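Local coordinates for cellobiose 2-epimerase (Caldibacillus thermoamylovorans, PDB 5ZHB), which catalyses the 2-epimerisation of cellobiose, converting the reducing-end glucose unit to mannose, and belongs to the N-acylglucosamine 2-epimerase family, at residues S225-V230 against G246-A251. Sequence-based numbering, arbitrary orientation.
Sequences SKFLQV and GHDIEA
Asp248 reaches out from its helix and takes hold of the loop backbone at Leu228. Its OD2 accepts a nearly straight hydrogen bond from Leu228 N, 2.9 Å long with an N-H...O angle of 167°. The donor comes to the syn side of the carboxylate, 35° out of its plane. A water adds a second link, donating to Asp248 OD2 and to Lys226 O, each at 2.8 Å. OD2 is thus gripped by two donors, which should help to fix the carboxylate's rotation. Within the loop, Phe227 N donates a hydrogen bond to Ser225 OG, an ST turn.

The remaining contacts are close packing without hydrogen bonds. Asp248 OD2 lies at the edge of the Phe227 ring, 3.5 Å from CD1, with carboxylate and ring planes 60° apart. Leu228 runs alongside the Asp248 side chain in the opposite direction, its CB 3.3 Å from OD1. With CG anti to its carbonyl carbon, Leu228 brings CD1 into apolar contact with Ala251 CB at 3.7 Å.

The contact is buried and ties the loop between helix 203-220 and strand 231-232 to helix 245-262. Helix 267-283 packs on Phe227 and Asp248, and helix 183-199 on Ala251, within the (alpha/alpha)6 barrel of this family.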
ATOM      1  N   SER A 225       6.585  21.306  10.663  1.00 36.70           N
ATOM      2  CA  SER A 225       6.378  20.164  11.551  1.00 35.73           C
ATOM      3  C   SER A 225       7.085  18.907  11.036  1.00 35.32           C
ATOM      4  O   SER A 225       7.313  17.973  11.814  1.00 37.50           O
ATOM      5  CB  SER A 225       4.911  19.885  11.725  1.00 36.70           C
ATOM      6  OG  SER A 225       4.416  19.306  10.528  1.00 33.75           O
ATOM      7  N   LYS A 226       7.321  18.870   9.711  1.00 31.25           N
ATOM      8  CA  LYS A 226       7.898  17.745   8.981  1.00 30.99           C
ATOM      9  C   LYS A 226       6.903  16.588   8.842  1.00 29.21           C
ATOM     10  O   LYS A 226       7.283  15.559   8.307  1.00 29.27           O
ATOM     11  CB  LYS A 226       9.210  17.243   9.585  1.00 34.09           C
ATOM     12  CG  LYS A 226      10.208  18.376   9.776  1.00 36.69           C
ATOM     13  CD  LYS A 226      10.921  18.747   8.493  1.00 39.26           C
ATOM     14  CE  LYS A 226      12.114  19.624   8.739  1.00 44.61           C
ATOM     15  NZ  LYS A 226      11.731  21.028   8.632  1.00 44.84           N
ATOM     16  N   PHE A 227       5.636  16.800   9.211  1.00 27.77           N
ATOM     17  CA  PHE A 227       4.597  15.811   8.953  1.00 28.00           C
ATOM     18  C   PHE A 227       3.966  16.006   7.576  1.00 31.48           C
ATOM     19  O   PHE A 227       3.975  17.104   7.000  1.00 30.85           O
ATOM     20  CB  PHE A 227       3.467  15.876   9.974  1.00 31.66           C
ATOM     21  CG  PHE A 227       3.780  15.300  11.342  1.00 31.80           C
ATOM     22  CD1 PHE A 227       3.760  13.923  11.549  1.00 32.73           C
ATOM     23  CD2 PHE A 227       4.040  16.132  12.428  1.00 32.64           C
ATOM     24  CE1 PHE A 227       4.017  13.393  12.804  1.00 33.32           C
ATOM     25  CE2 PHE A 227       4.308  15.603  13.684  1.00 33.52           C
ATOM     26  CZ  PHE A 227       4.282  14.230  13.870  1.00 38.70           C
ATOM     27  N   LEU A 228       3.362  14.912   7.070  1.00 30.47           N
ATOM     28  CA  LEU A 228       2.491  14.998   5.918  1.00 27.43           C
ATOM     29  C   LEU A 228       1.119  15.415   6.411  1.00 23.31           C
ATOM     30  O   LEU A 228       0.679  14.997   7.469  1.00 26.68           O
ATOM     31  CB  LEU A 228       2.419  13.662   5.190  1.00 30.64           C
ATOM     32  CG  LEU A 228       3.731  13.144   4.609  1.00 30.18           C
ATOM     33  CD1 LEU A 228       3.386  11.967   3.746  1.00 31.43           C
ATOM     34  CD2 LEU A 228       4.501  14.188   3.826  1.00 31.46           C
ATOM     35  N   GLN A 229       0.423  16.209   5.619  1.00 24.57           N
ATOM     36  CA  GLN A 229      -0.988  16.462   5.870  1.00 25.65           C
ATOM     37  C   GLN A 229      -1.791  15.435   5.060  1.00 25.33           C
ATOM     38  O   GLN A 229      -1.281  14.873   4.101  1.00 25.96           O
ATOM     39  CB  GLN A 229      -1.288  17.931   5.539  1.00 27.82           C
ATOM     40  CG  GLN A 229      -0.387  18.909   6.302  1.00 30.70           C
ATOM     41  CD  GLN A 229      -0.349  20.297   5.685  1.00 37.17           C
ATOM     42  OE1 GLN A 229      -0.961  21.229   6.212  1.00 40.83           O
ATOM     43  NE2 GLN A 229       0.338  20.453   4.559  1.00 35.69           N
ATOM     44  N   VAL A 230      -3.043  15.227   5.447  1.00 25.95           N
ATOM     45  CA  VAL A 230      -3.785  14.039   5.048  1.00 27.52           C
ATOM     46  C   VAL A 230      -4.948  14.379   4.114  1.00 24.94           C
ATOM     47  O   VAL A 230      -5.110  13.710   3.106  1.00 24.68           O
ATOM     48  CB  VAL A 230      -4.210  13.229   6.274  1.00 30.42           C
ATOM     49  CG1 VAL A 230      -4.942  11.938   5.885  1.00 30.57           C
ATOM     50  CG2 VAL A 230      -2.988  12.895   7.123  1.00 30.67           C
ATOM     51  N   GLY A 246       2.111   6.120  10.027  1.00 20.87           N
ATOM     52  CA  GLY A 246       2.405   5.059   9.082  1.00 21.39           C
ATOM     53  C   GLY A 246       2.493   5.554   7.652  1.00 19.23           C
ATOM     54  O   GLY A 246       3.374   5.119   6.910  1.00 18.02           O
ATOM     55  N   HIS A 247       1.573   6.452   7.245  1.00 20.27           N
ATOM     56  CA  HIS A 247       1.654   7.030   5.919  1.00 21.99           C
ATOM     57  C   HIS A 247       2.967   7.789   5.721  1.00 21.79           C
ATOM     58  O   HIS A 247       3.598   7.704   4.676  1.00 18.84           O
ATOM     59  CB  HIS A 247       0.495   7.977   5.597  1.00 24.77           C
ATOM     60  CG  HIS A 247      -0.782   7.295   5.263  1.00 25.50           C
ATOM     61  ND1 HIS A 247      -1.743   7.064   6.234  1.00 27.69           N
ATOM     62  CD2 HIS A 247      -1.288   6.878   4.095  1.00 28.35           C
ATOM     63  CE1 HIS A 247      -2.779   6.450   5.658  1.00 31.86           C
ATOM     64  NE2 HIS A 247      -2.526   6.338   4.366  1.00 32.24           N
ATOM     65  N   ASP A 248       3.378   8.558   6.720  1.00 21.20           N
ATOM     66  CA  ASP A 248       4.596   9.353   6.564  1.00 20.02           C
ATOM     67  C   ASP A 248       5.813   8.488   6.271  1.00 19.80           C
ATOM     68  O   ASP A 248       6.574   8.764   5.364  1.00 19.04           O
ATOM     69  CB  ASP A 248       4.782  10.226   7.792  1.00 22.51           C
ATOM     70  CG  ASP A 248       3.824  11.403   7.872  1.00 24.54           C
ATOM     71  OD1 ASP A 248       2.676  11.258   7.395  1.00 22.21           O
ATOM     72  OD2 ASP A 248       4.231  12.457   8.396  1.00 26.83           O
ATOM     73  N   ILE A 249       6.036   7.449   7.090  1.00 20.89           N
ATOM     74  CA  ILE A 249       7.252   6.678   6.982  1.00 20.19           C
ATOM     75  C   ILE A 249       7.204   5.817   5.721  1.00 19.66           C
ATOM     76  O   ILE A 249       8.225   5.609   5.065  1.00 21.81           O
ATOM     77  CB  ILE A 249       7.534   5.901   8.286  1.00 21.43           C
ATOM     78  CG1 ILE A 249       8.936   5.327   8.284  1.00 22.28           C
ATOM     79  CG2 ILE A 249       6.476   4.829   8.589  1.00 22.24           C
ATOM     80  CD1 ILE A 249      10.024   6.369   8.073  1.00 21.14           C
ATOM     81  N   GLU A 250       5.999   5.359   5.347  1.00 18.81           N
ATOM     82  CA  GLU A 250       5.805   4.702   4.067  1.00 17.72           C
ATOM     83  C   GLU A 250       6.171   5.647   2.920  1.00 17.38           C
ATOM     84  O   GLU A 250       6.927   5.265   2.042  1.00 17.93           O
ATOM     85  CB  GLU A 250       4.336   4.278   3.970  1.00 19.86           C
ATOM     86  CG  GLU A 250       4.005   3.565   2.657  1.00 20.01           C
ATOM     87  CD  GLU A 250       2.524   3.203   2.520  1.00 21.66           C
ATOM     88  OE1 GLU A 250       1.671   3.886   3.139  1.00 20.92           O
ATOM     89  OE2 GLU A 250       2.229   2.216   1.806  1.00 22.96           O
ATOM     90  N   ALA A 251       5.600   6.856   2.922  1.00 18.81           N
ATOM     91  CA  ALA A 251       5.852   7.841   1.885  1.00 21.61           C
ATOM     92  C   ALA A 251       7.339   8.166   1.758  1.00 21.57           C
ATOM     93  O   ALA A 251       7.848   8.294   0.647  1.00 21.75           O
ATOM     94  CB  ALA A 251       5.084   9.107   2.191  1.00 25.76           C
TER
HETATM   95  O   HOH W   1       6.761  13.054   9.339  1.00 22.91           O